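Local coordinates for protein glycosyltransferase (Streptomyces viridochromogenes, PDB 2IUY) that is a retaining family GT4 glycosyltransferase of avilamycin A biosynthesis that binds UDP and probably transfers a sugar from a nucleotide-linked donor, at residues L166-V171 against V192-A197; E162-F167 against L226-S231; V235-Q240 against T266-T271; G176-A181 against D204-R209. All coordinates share one frame; numbering follows the deposited sequence.

In the fold
All four contacts belong to one of the two Rossmann-like halves of this GT-B enzyme. The parallel sheet of this half runs 214-216, 191-194, 165-168, 234-237, 268-270, 284-286. Contacts 1 and 3 pair neighbouring strands within it, and their centres are about 12 Å apart. Contact 2 lays helix 222-231 on one face of strand 165-168, while contact 4 packs helices 177-187 and 200-210 on the opposite face, about 18 Å away between centres. Along the chain contact 2 opens first, sharing L166 and F167 with contact 1; the segments of contacts 1 and 4 alternate, and contact 3 follows last. Together they tie parts of the alpha-beta-alpha layering, whose strand ends and loops border the UDP site.

Contact 1: L166-V171 against V192-A197; sequences LFMGRV and VLAGPA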
loop_
_atom_site.group_PDB
_atom_site.type_symbol
_atom_site.label_atom_id
_atom_site.label_comp_id
_atom_site.label_asym_id
_atom_site.label_seq_id
_atom_site.Cartn_x
_atom_site.Cartn_y
_atom_site.Cartn_z
ATOM N N LEU A 166 8.534 5.047 13.910
ATOM C CA LEU A 166 7.123 4.729 13.692
ATOM C C LEU A 166 6.983 3.438 12.926
ATOM O O LEU A 166 7.591 3.288 11.868
ATOM C CB LEU A 166 6.381 5.830 12.931
ATOM C CG LEU A 166 4.924 5.514 12.541
ATOM C CD1 LEU A 166 3.987 5.464 13.754
ATOM C CD2 LEU A 166 4.392 6.569 11.541
ATOM N N PHE A 167 6.180 2.516 13.475
ATOM C CA PHE A 167 5.832 1.332 12.748
ATOM C C PHE A 167 4.333 1.433 12.465
ATOM O O PHE A 167 3.555 1.653 13.375
ATOM C CB PHE A 167 6.185 0.061 13.555
ATOM C CG PHE A 167 5.667 -1.195 12.943
ATOM C CD1 PHE A 167 6.502 -2.004 12.157
ATOM C CD2 PHE A 167 4.323 -1.588 13.145
ATOM C CE1 PHE A 167 5.987 -3.199 11.560
ATOM C CE2 PHE A 167 3.820 -2.760 12.559
ATOM C CZ PHE A 167 4.679 -3.563 11.767
HETATM N N MSE A 168 3.946 1.277 11.202
HETATM C CA MSE A 168 2.562 1.435 10.827
HETATM C C MSE A 168 2.101 0.293 9.934
HETATM O O MSE A 168 2.441 0.233 8.736
HETATM C CB MSE A 168 2.318 2.816 10.169
HETATM C CG MSE A 168 0.855 2.982 9.826
HETATM SE SE MSE A 168 0.444 4.741 9.238
HETATM C CE MSE A 168 0.343 5.587 10.993
ATOM N N GLY A 169 1.365 -0.636 10.529
ATOM C CA GLY A 169 0.798 -1.772 9.828
ATOM C C GLY A 169 0.268 -2.787 10.843
ATOM O O GLY A 169 0.202 -2.513 12.044
ATOM N N ARG A 170 -0.085 -3.968 10.367
ATOM C CA ARG A 170 -0.505 -5.042 11.283
ATOM C C ARG A 170 0.690 -5.551 12.096
ATOM O O ARG A 170 1.771 -5.769 11.555
ATOM C CB ARG A 170 -1.177 -6.180 10.519
ATOM C CG ARG A 170 -2.651 -5.871 10.133
ATOM C CD ARG A 170 -3.278 -7.115 9.411
ATOM N NE ARG A 170 -2.341 -7.491 8.352
ATOM C CZ ARG A 170 -1.461 -8.493 8.417
ATOM N NH1 ARG A 170 -1.446 -9.331 9.470
ATOM N NH2 ARG A 170 -0.627 -8.672 7.380
ATOM N N VAL A 171 0.491 -5.697 13.401
ATOM C CA VAL A 171 1.549 -6.183 14.285
ATOM C C VAL A 171 1.563 -7.707 14.159
ATOM O O VAL A 171 0.897 -8.405 14.920
ATOM C CB VAL A 171 1.309 -5.717 15.754
ATOM C CG1 VAL A 171 2.389 -6.298 16.724
ATOM C CG2 VAL A 171 1.198 -4.134 15.837
ATOM N N VAL A 192 6.546 4.015 18.226
ATOM C CA VAL A 192 5.100 3.929 18.141
ATOM C C VAL A 192 4.675 2.779 17.218
ATOM O O VAL A 192 5.116 2.682 16.063
ATOM C CB VAL A 192 4.512 5.279 17.690
ATOM C CG1 VAL A 192 3.021 5.187 17.515
ATOM C CG2 VAL A 192 4.848 6.328 18.728
ATOM N N LEU A 193 3.884 1.872 17.778
ATOM C CA LEU A 193 3.321 0.770 17.048
ATOM C C LEU A 193 1.888 1.114 16.729
ATOM O O LEU A 193 0.984 0.926 17.574
ATOM C CB LEU A 193 3.348 -0.516 17.865
ATOM C CG LEU A 193 4.584 -1.382 17.957
ATOM C CD1 LEU A 193 4.235 -2.489 18.943
ATOM C CD2 LEU A 193 4.834 -2.001 16.631
ATOM N N ALA A 194 1.703 1.641 15.518
ATOM C CA ALA A 194 0.411 2.089 15.040
ATOM C C ALA A 194 -0.219 1.135 13.999
ATOM O O ALA A 194 0.058 1.208 12.793
ATOM C CB ALA A 194 0.523 3.485 14.475
ATOM N N GLY A 195 -1.113 0.285 14.467
ATOM C CA GLY A 195 -1.879 -0.601 13.611
ATOM C C GLY A 195 -2.505 -1.675 14.479
ATOM O O GLY A 195 -2.242 -1.714 15.700
ATOM N N PRO A 196 -3.335 -2.549 13.856
ATOM C CA PRO A 196 -3.993 -3.596 14.602
ATOM C C PRO A 196 -3.000 -4.645 15.121
ATOM O O PRO A 196 -2.191 -5.175 14.370
ATOM C CB PRO A 196 -4.989 -4.191 13.600
ATOM C CG PRO A 196 -4.461 -3.869 12.273
ATOM C CD PRO A 196 -3.687 -2.579 12.421
ATOM N N ALA A 197 -3.072 -4.904 16.420
ATOM C CA ALA A 197 -2.205 -5.880 17.089
ATOM C C ALA A 197 -3.140 -6.975 17.559
ATOM O O ALA A 197 -3.560 -6.981 18.715
ATOM C CB ALA A 197 -1.483 -5.248 18.290
HETATM O O HOH W 1 -1.966 -8.251 14.068
#
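Two neighbouring parallel strands of a Rossmann-like beta-alpha-beta unit meet here, strand 165-168 and strand 191-194 joined through helix 177-187. F167 N opens the pattern with a nearly straight bond to V192 O (2.8 Å), and F167 O accepts a hydrogen bond from A194 N at 2.8 Å. On one face CD1 of L166 is a bump above V192 and A194, lying 3.9 Å from V192 CG1 and close to the small A194 methyl. On the other face L193 CD2 presses obliquely against the F167 ring, 3.5 Å from F167 CD2; these branched and aromatic groups suit a sheet face covered by helix 177-187. Beyond the strands the two segments stay side by side. Having no side chain, G195 can bring its CA within 3.2 Å of G169 O. R170 CG meets P196 CG obliquely, at 3.4 Å, while the R170 guanidinium leads away to Y29, a UDP-site residue, and H174. V171 lays CG2 against the A197 methyl, V171 CG2 3.8 Å from A197 CB, and turns CG1 to A177 and I206. Finally V171 N donates almost straight (173°) to P196 O at 2.9 Å, and a water bridges that same oxygen to V171 O.

Contact 2: E162-F167 against L226-S231; sequences EDFLLF and LDLLAS
Both F164 and S231 hold their first torsion in the crowded position between backbone N and carbonyl carbon (chi1 70° and 63°), which turns the phenyl ring and the hydroxyl toward each other. S231 OG lies at the ring's edge, near its plane, 3.3 Å from F164 CZ, where the slightly positive C-H rim would suit an oxygen. S231 OG is already committed, donating to D227 O at 2.7 Å from above the carbonyl plane; D227 O also accepts S231 N, so serine fits here by folding its polar end back onto its own helix. The L228 and F164 side chains cross at about a right angle, L228 CD2 coming 3.8 Å from F164 CZ. At the helix terminus E162 N gives S231 O a nearly straight bond (174°) of 2.7 Å, and E162 CG rests on S231 CB at 3.9 Å. Deeper in, L166 sends CD2 against the helix backbone, 3.6 Å from L228 O, and to within 4.1 Å of L229 CD1. The contact thus fastens the last turn of helix 222-231 over strand 165-168 and the loop leading into it, with V192 of strand 191-194 packing on F164 and V235 of strand 234-237 beside L166.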
loop_
_atom_site.group_PDB
_atom_site.type_symbol
_atom_site.label_atom_id
_atom_site.label_comp_id
_atom_site.label_asym_id
_atom_site.label_seq_id
_atom_site.Cartn_x
_atom_site.Cartn_y
_atom_site.Cartn_z
ATOM N N GLU A 162 8.960 14.857 15.632
ATOM C CA GLU A 162 9.100 14.291 16.962
ATOM C C GLU A 162 10.297 13.338 16.979
ATOM O O GLU A 162 10.954 13.108 15.972
ATOM C CB GLU A 162 7.813 13.600 17.415
ATOM C CG GLU A 162 6.535 14.436 17.364
ATOM C CD GLU A 162 6.556 15.626 18.308
ATOM O OE1 GLU A 162 7.258 15.566 19.346
ATOM O OE2 GLU A 162 5.871 16.634 18.018
ATOM N N ASP A 163 10.585 12.771 18.132
ATOM C CA ASP A 163 11.801 11.972 18.269
ATOM C C ASP A 163 11.517 10.515 18.097
ATOM O O ASP A 163 12.447 9.722 18.037
ATOM C CB ASP A 163 12.468 12.226 19.620
ATOM C CG ASP A 163 13.339 13.492 19.607
ATOM O OD1 ASP A 163 14.136 13.660 18.636
ATOM O OD2 ASP A 163 13.236 14.303 20.564
ATOM N N PHE A 164 10.230 10.167 18.013
ATOM C CA PHE A 164 9.803 8.756 17.967
ATOM C C PHE A 164 10.036 8.152 16.565
ATOM O O PHE A 164 9.921 8.870 15.559
ATOM C CB PHE A 164 8.354 8.596 18.456
ATOM C CG PHE A 164 7.282 9.167 17.504
ATOM C CD1 PHE A 164 6.793 8.414 16.412
ATOM C CD2 PHE A 164 6.753 10.444 17.716
ATOM C CE1 PHE A 164 5.822 8.926 15.563
ATOM C CE2 PHE A 164 5.798 10.965 16.857
ATOM C CZ PHE A 164 5.337 10.213 15.771
ATOM N N LEU A 165 10.384 6.857 16.515
ATOM C CA LEU A 165 10.341 6.058 15.253
ATOM C C LEU A 165 8.915 5.492 15.097
ATOM O O LEU A 165 8.140 5.538 16.053
ATOM C CB LEU A 165 11.394 4.965 15.235
ATOM C CG LEU A 165 12.853 5.423 15.482
ATOM C CD1 LEU A 165 13.902 4.266 15.361
ATOM C CD2 LEU A 165 13.232 6.592 14.572
ATOM N N LEU A 166 8.534 5.047 13.910
ATOM C CA LEU A 166 7.123 4.729 13.692
ATOM C C LEU A 166 6.983 3.438 12.926
ATOM O O LEU A 166 7.591 3.288 11.868
ATOM C CB LEU A 166 6.381 5.830 12.931
ATOM C CG LEU A 166 4.924 5.514 12.541
ATOM C CD1 LEU A 166 3.987 5.464 13.754
ATOM C CD2 LEU A 166 4.392 6.569 11.541
ATOM N N PHE A 167 6.180 2.516 13.475
ATOM C CA PHE A 167 5.832 1.332 12.748
ATOM C C PHE A 167 4.333 1.433 12.465
ATOM O O PHE A 167 3.555 1.653 13.375
ATOM C CB PHE A 167 6.185 0.061 13.555
ATOM C CG PHE A 167 5.667 -1.195 12.943
ATOM C CD1 PHE A 167 6.502 -2.004 12.157
ATOM C CD2 PHE A 167 4.323 -1.588 13.145
ATOM C CE1 PHE A 167 5.987 -3.199 11.560
ATOM C CE2 PHE A 167 3.820 -2.760 12.559
ATOM C CZ PHE A 167 4.679 -3.563 11.767
ATOM N N LEU A 226 -2.146 10.639 9.570
ATOM C CA LEU A 226 -1.416 11.594 8.763
ATOM C C LEU A 226 -0.379 12.365 9.532
ATOM O O LEU A 226 0.743 12.524 9.060
ATOM C CB LEU A 226 -2.401 12.588 8.184
ATOM C CG LEU A 226 -3.452 12.109 7.213
ATOM C CD1 LEU A 226 -4.083 13.407 6.675
ATOM C CD2 LEU A 226 -2.858 11.181 6.076
ATOM N N ASP A 227 -0.761 12.858 10.715
ATOM C CA ASP A 227 0.188 13.544 11.588
ATOM C C ASP A 227 1.327 12.613 12.024
ATOM O O ASP A 227 2.486 13.025 12.024
ATOM C CB ASP A 227 -0.507 14.091 12.838
ATOM C CG ASP A 227 -1.494 15.221 12.525
ATOM O OD1 ASP A 227 -1.157 16.083 11.686
ATOM O OD2 ASP A 227 -2.591 15.254 13.146
ATOM N N LEU A 228 1.007 11.372 12.392
ATOM C CA LEU A 228 2.045 10.390 12.791
ATOM C C LEU A 228 3.052 10.162 11.665
ATOM O O LEU A 228 4.267 10.184 11.866
ATOM C CB LEU A 228 1.379 9.065 13.217
ATOM C CG LEU A 228 0.672 9.032 14.583
ATOM C CD1 LEU A 228 -0.014 7.658 14.782
ATOM C CD2 LEU A 228 1.656 9.305 15.713
ATOM N N LEU A 229 2.526 9.974 10.459
ATOM C CA LEU A 229 3.357 9.774 9.258
ATOM C C LEU A 229 4.371 10.898 9.043
ATOM O O LEU A 229 5.553 10.648 8.762
ATOM C CB LEU A 229 2.463 9.646 8.022
ATOM C CG LEU A 229 2.209 8.335 7.273
ATOM C CD1 LEU A 229 2.981 7.084 7.724
ATOM C CD2 LEU A 229 0.703 8.077 7.000
ATOM N N ALA A 230 3.886 12.122 9.233
ATOM C CA ALA A 230 4.641 13.369 9.047
ATOM C C ALA A 230 5.603 13.709 10.238
ATOM O O ALA A 230 6.683 14.242 10.052
ATOM C CB ALA A 230 3.622 14.525 8.873
ATOM N N SER A 231 5.150 13.459 11.456
ATOM C CA SER A 231 5.868 13.882 12.648
ATOM C C SER A 231 6.964 12.866 13.024
ATOM O O SER A 231 7.935 13.201 13.724
ATOM C CB SER A 231 4.866 14.090 13.801
ATOM O OG SER A 231 4.205 12.885 14.149
#

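Contact 3: V235-Q240 against T266-T271; sequences VLAMSQ and TPVVGT
Strands 234-237 and 268-270 are parallel neighbours in the Rossmann-like sheet, linked as a beta-alpha-beta unit through helix 256-263, and their short axes diverge by 24°. L236 and V269 lie side by side and point the same way, with L236 CD2 3.8 Å from V269 CB, toward the face covered by helix 177-187. V235, A237 and V268 occupy the other face, against helix 256-263; there the small A237 CB sits 4.1 Å from V268 CG1. At the start of the pair T266 crosses V235 at about a right angle, CG2 to CG2 at 3.8 Å, while its hydroxyl turns to L229 O. Four backbone bonds alternate between the two strands: V235 N to P267 O, V269 N to V235 O, A237 N to V269 O and T271 N to A237 O. Glycine fits opposite A237, since G270 CA comes within 2.9 Å of A237 O. The selenomethionine M238 bends so that SE settles 4.0 Å from G270 CA. Q240 folds back, its NE2 donating to M238 O at 2.7 Å, and crosses T271 at about a right angle, with NE2 3.5 Å from T271 CG2. T271 holds OG1 in the crowded rotamer (chi1 61°), from which it donates 2.7 Å to S239 O, in the carbonyl plane and on a lone pair.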
loop_
_atom_site.group_PDB
_atom_site.type_symbol
_atom_site.label_atom_id
_atom_site.label_comp_id
_atom_site.label_asym_id
_atom_site.label_seq_id
_atom_site.Cartn_x
_atom_site.Cartn_y
_atom_site.Cartn_z
ATOM N N VAL A 235 10.240 6.080 9.589
ATOM C CA VAL A 235 9.313 4.946 9.562
ATOM C C VAL A 235 10.151 3.694 9.351
ATOM O O VAL A 235 11.131 3.723 8.629
ATOM C CB VAL A 235 8.227 5.138 8.447
ATOM C CG1 VAL A 235 7.565 3.803 8.064
ATOM C CG2 VAL A 235 7.172 6.180 8.925
ATOM N N LEU A 236 9.763 2.614 10.002
ATOM C CA LEU A 236 10.458 1.341 9.952
ATOM C C LEU A 236 9.531 0.354 9.236
ATOM O O LEU A 236 8.410 0.046 9.704
ATOM C CB LEU A 236 10.767 0.863 11.381
ATOM C CG LEU A 236 11.492 1.817 12.351
ATOM C CD1 LEU A 236 11.914 1.053 13.676
ATOM C CD2 LEU A 236 12.731 2.494 11.718
ATOM N N ALA A 237 9.979 -0.093 8.073
ATOM C CA ALA A 237 9.238 -1.072 7.263
ATOM C C ALA A 237 10.080 -2.335 7.229
ATOM O O ALA A 237 10.998 -2.460 6.424
ATOM C CB ALA A 237 9.026 -0.515 5.845
HETATM N N MSE A 238 9.773 -3.274 8.122
HETATM C CA MSE A 238 10.735 -4.342 8.487
HETATM C C MSE A 238 10.237 -5.721 8.156
HETATM O O MSE A 238 10.482 -6.651 8.903
HETATM C CB MSE A 238 11.028 -4.266 9.995
HETATM C CG MSE A 238 11.487 -2.889 10.496
HETATM SE SE MSE A 238 13.158 -2.299 9.774
HETATM C CE MSE A 238 14.355 -3.495 10.827
ATOM N N SER A 239 9.571 -5.848 7.009
ATOM C CA SER A 239 8.996 -7.100 6.574
ATOM C C SER A 239 10.094 -8.160 6.588
ATOM O O SER A 239 11.245 -7.865 6.267
ATOM C CB SER A 239 8.315 -6.966 5.206
ATOM O OG SER A 239 7.194 -6.088 5.279
ATOM N N GLN A 240 9.727 -9.370 7.014
ATOM C CA GLN A 240 10.680 -10.444 7.250
ATOM C C GLN A 240 10.412 -11.596 6.301
ATOM O O GLN A 240 9.277 -11.876 5.923
ATOM C CB GLN A 240 10.602 -10.936 8.719
ATOM C CG GLN A 240 10.958 -9.865 9.782
ATOM C CD GLN A 240 12.421 -9.412 9.742
ATOM O OE1 GLN A 240 13.342 -10.226 9.843
ATOM N NE2 GLN A 240 12.636 -8.094 9.649
ATOM N N THR A 266 8.992 11.952 5.452
ATOM C CA THR A 266 9.564 11.050 6.459
ATOM C C THR A 266 10.370 9.922 5.809
ATOM O O THR A 266 9.830 9.117 5.033
ATOM C CB THR A 266 8.453 10.498 7.447
ATOM O OG1 THR A 266 7.862 11.615 8.132
ATOM C CG2 THR A 266 9.007 9.434 8.515
ATOM N N PRO A 267 11.649 9.823 6.179
ATOM C CA PRO A 267 12.518 8.816 5.575
ATOM C C PRO A 267 12.184 7.431 6.158
ATOM O O PRO A 267 11.433 7.322 7.137
ATOM C CB PRO A 267 13.930 9.299 5.970
ATOM C CG PRO A 267 13.704 9.914 7.371
ATOM C CD PRO A 267 12.332 10.593 7.256
ATOM N N VAL A 268 12.765 6.393 5.574
ATOM C CA VAL A 268 12.354 5.030 5.874
ATOM C C VAL A 268 13.578 4.195 6.126
ATOM O O VAL A 268 14.511 4.234 5.369
ATOM C CB VAL A 268 11.498 4.420 4.708
ATOM C CG1 VAL A 268 11.066 2.977 5.036
ATOM C CG2 VAL A 268 10.265 5.294 4.452
ATOM N N VAL A 269 13.581 3.454 7.221
ATOM C CA VAL A 269 14.504 2.327 7.354
ATOM C C VAL A 269 13.717 1.045 7.061
ATOM O O VAL A 269 12.690 0.831 7.654
ATOM C CB VAL A 269 15.076 2.229 8.790
ATOM C CG1 VAL A 269 15.905 0.905 8.959
ATOM C CG2 VAL A 269 15.867 3.460 9.119
ATOM N N GLY A 270 14.196 0.203 6.155
ATOM C CA GLY A 270 13.551 -1.073 5.940
ATOM C C GLY A 270 14.537 -2.229 5.737
ATOM O O GLY A 270 15.728 -2.031 5.599
ATOM N N THR A 271 14.006 -3.434 5.721
ATOM C CA THR A 271 14.727 -4.591 5.242
ATOM C C THR A 271 14.727 -4.562 3.703
ATOM O O THR A 271 14.205 -3.609 3.114
ATOM C CB THR A 271 14.047 -5.867 5.718
ATOM O OG1 THR A 271 12.710 -5.886 5.183
ATOM C CG2 THR A 271 14.014 -5.905 7.259
#

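Contact 4: G176-A181 against D204-R209; sequences GALEAA and DEITRR
This is helix-on-helix packing on one flank of the Rossmann-like sheet, where helices 177-187 and 200-210 run nearly parallel. Their short segments enclose 11° and have axes 9.9 Å apart. I206 is the wedge. Its CD1 meets A177 CB at 3.8 Å and its CG2 comes 4.2 Å from A181 CB; these two alanines are one helical turn apart, and their short methyls make a shallow seat that receives the branched side chain. L178 slides past I206 in the opposite direction, putting CD1 3.8 Å from I206 CG1, so that leucine and isoleucine cover one another along their lengths. V171 and V214 also touch I206, so the wedge reaches down toward the sheet. The helix of the alanines starts at G176, its N-cap residue, whose positive phi of 76° comes easily to glycine, and G176 O accepts A180 N to open the first turn. At the margin L178 meets charged groups. Its CD2 lies over one face of the R209 guanidinium, offset toward the rim and 3.9 Å from R209 NH1, and it also comes 4.0 Å from E205 OE2, crossing both side chains at about right angles. R209 NH1 and E205 OE2 form a salt bridge at 2.9 Å, though as a hydrogen bond it is weak and bent. Between these two segments the contact is apolar; a polar tie between the helices comes from Y202 OH, hydrogen-bonded to L178 N. The ion pair lies within one helix, its opposite charges probably easing the placement of both groups beside a leucine methyl.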
loop_
_atom_site.group_PDB
_atom_site.type_symbol
_atom_site.label_atom_id
_atom_site.label_comp_id
_atom_site.label_asym_id
_atom_site.label_seq_id
_atom_site.Cartn_x
_atom_site.Cartn_y
_atom_site.Cartn_z
ATOM N N GLY A 176 7.390 -7.632 10.720
ATOM C CA GLY A 176 8.638 -7.290 11.388
ATOM C C GLY A 176 8.461 -6.245 12.488
ATOM O O GLY A 176 9.369 -5.450 12.723
ATOM N N ALA A 177 7.326 -6.260 13.175
ATOM C CA ALA A 177 7.098 -5.358 14.324
ATOM C C ALA A 177 8.179 -5.548 15.393
ATOM O O ALA A 177 8.681 -4.573 15.988
ATOM C CB ALA A 177 5.678 -5.552 14.925
ATOM N N LEU A 178 8.518 -6.807 15.635
ATOM C CA LEU A 178 9.504 -7.175 16.655
ATOM C C LEU A 178 10.877 -6.664 16.299
ATOM O O LEU A 178 11.575 -6.053 17.107
ATOM C CB LEU A 178 9.539 -8.703 16.852
ATOM C CG LEU A 178 10.665 -9.149 17.828
ATOM C CD1 LEU A 178 10.241 -8.813 19.266
ATOM C CD2 LEU A 178 10.918 -10.603 17.709
ATOM N N GLU A 179 11.257 -6.888 15.061
ATOM C CA GLU A 179 12.522 -6.360 14.532
ATOM C C GLU A 179 12.609 -4.837 14.498
ATOM O O GLU A 179 13.671 -4.274 14.691
ATOM C CB GLU A 179 12.775 -6.959 13.147
ATOM C CG GLU A 179 13.059 -8.487 13.192
ATOM C CD GLU A 179 11.807 -9.372 13.286
ATOM O OE1 GLU A 179 10.641 -8.890 13.180
ATOM O OE2 GLU A 179 11.980 -10.592 13.467
ATOM N N ALA A 180 11.504 -4.175 14.227
ATOM C CA ALA A 180 11.414 -2.728 14.333
ATOM C C ALA A 180 11.599 -2.287 15.803
ATOM O O ALA A 180 12.260 -1.257 16.093
ATOM C CB ALA A 180 10.075 -2.267 13.796
ATOM N N ALA A 181 11.028 -3.042 16.742
ATOM C CA ALA A 181 11.266 -2.722 18.183
ATOM C C ALA A 181 12.771 -2.825 18.482
ATOM O O ALA A 181 13.358 -1.898 19.076
ATOM C CB ALA A 181 10.438 -3.640 19.118
ATOM N N ASP A 204 2.630 -9.845 22.923
ATOM C CA ASP A 204 3.200 -10.090 24.258
ATOM C C ASP A 204 4.728 -10.271 24.296
ATOM O O ASP A 204 5.395 -9.834 25.244
ATOM C CB ASP A 204 2.474 -11.233 24.976
ATOM C CG ASP A 204 1.084 -10.820 25.464
ATOM O OD1 ASP A 204 0.694 -9.630 25.301
ATOM O OD2 ASP A 204 0.361 -11.697 25.972
ATOM N N GLU A 205 5.266 -10.904 23.256
ATOM C CA GLU A 205 6.708 -11.103 23.123
ATOM C C GLU A 205 7.456 -9.764 22.904
ATOM O O GLU A 205 8.568 -9.514 23.454
ATOM C CB GLU A 205 7.002 -12.064 21.941
ATOM C CG GLU A 205 8.515 -12.418 21.758
ATOM C CD GLU A 205 8.830 -13.106 20.396
ATOM O OE1 GLU A 205 7.921 -13.207 19.500
ATOM O OE2 GLU A 205 10.001 -13.553 20.234
ATOM N N ILE A 206 6.865 -8.921 22.061
ATOM C CA ILE A 206 7.398 -7.590 21.813
ATOM C C ILE A 206 7.385 -6.755 23.112
ATOM O O ILE A 206 8.324 -6.035 23.407
ATOM C CB ILE A 206 6.559 -6.870 20.708
ATOM C CG1 ILE A 206 6.683 -7.609 19.350
ATOM C CG2 ILE A 206 6.953 -5.381 20.591
ATOM C CD1 ILE A 206 5.589 -7.249 18.328
ATOM N N THR A 207 6.307 -6.864 23.885
ATOM C CA THR A 207 6.207 -6.036 25.093
ATOM C C THR A 207 7.188 -6.563 26.163
ATOM O O THR A 207 7.869 -5.787 26.812
ATOM C CB THR A 207 4.731 -5.870 25.583
ATOM O OG1 THR A 207 4.119 -7.147 25.716
ATOM C CG2 THR A 207 3.904 -5.120 24.563
ATOM N N ARG A 208 7.308 -7.883 26.257
ATOM C CA ARG A 208 8.316 -8.532 27.095
ATOM C C ARG A 208 9.751 -8.104 26.771
ATOM O O ARG A 208 10.514 -7.712 27.647
ATOM C CB ARG A 208 8.166 -10.062 26.988
ATOM C CG ARG A 208 9.172 -10.839 27.807
ATOM C CD ARG A 208 8.993 -12.369 27.719
ATOM N NE ARG A 208 9.416 -12.970 26.442
ATOM C CZ ARG A 208 10.673 -13.237 26.076
ATOM N NH1 ARG A 208 11.705 -12.934 26.865
ATOM N NH2 ARG A 208 10.898 -13.797 24.897
ATOM N N ARG A 209 10.116 -8.197 25.503
ATOM C CA ARG A 209 11.482 -7.972 25.080
ATOM C C ARG A 209 11.841 -6.497 24.937
ATOM O O ARG A 209 12.981 -6.136 25.212
ATOM C CB ARG A 209 11.768 -8.740 23.787
ATOM C CG ARG A 209 11.658 -10.255 24.015
ATOM C CD ARG A 209 11.757 -11.073 22.728
ATOM N NE ARG A 209 12.872 -10.662 21.869
ATOM C CZ ARG A 209 13.321 -11.395 20.844
ATOM N NH1 ARG A 209 12.750 -12.572 20.569
ATOM N NH2 ARG A 209 14.357 -10.966 20.118
#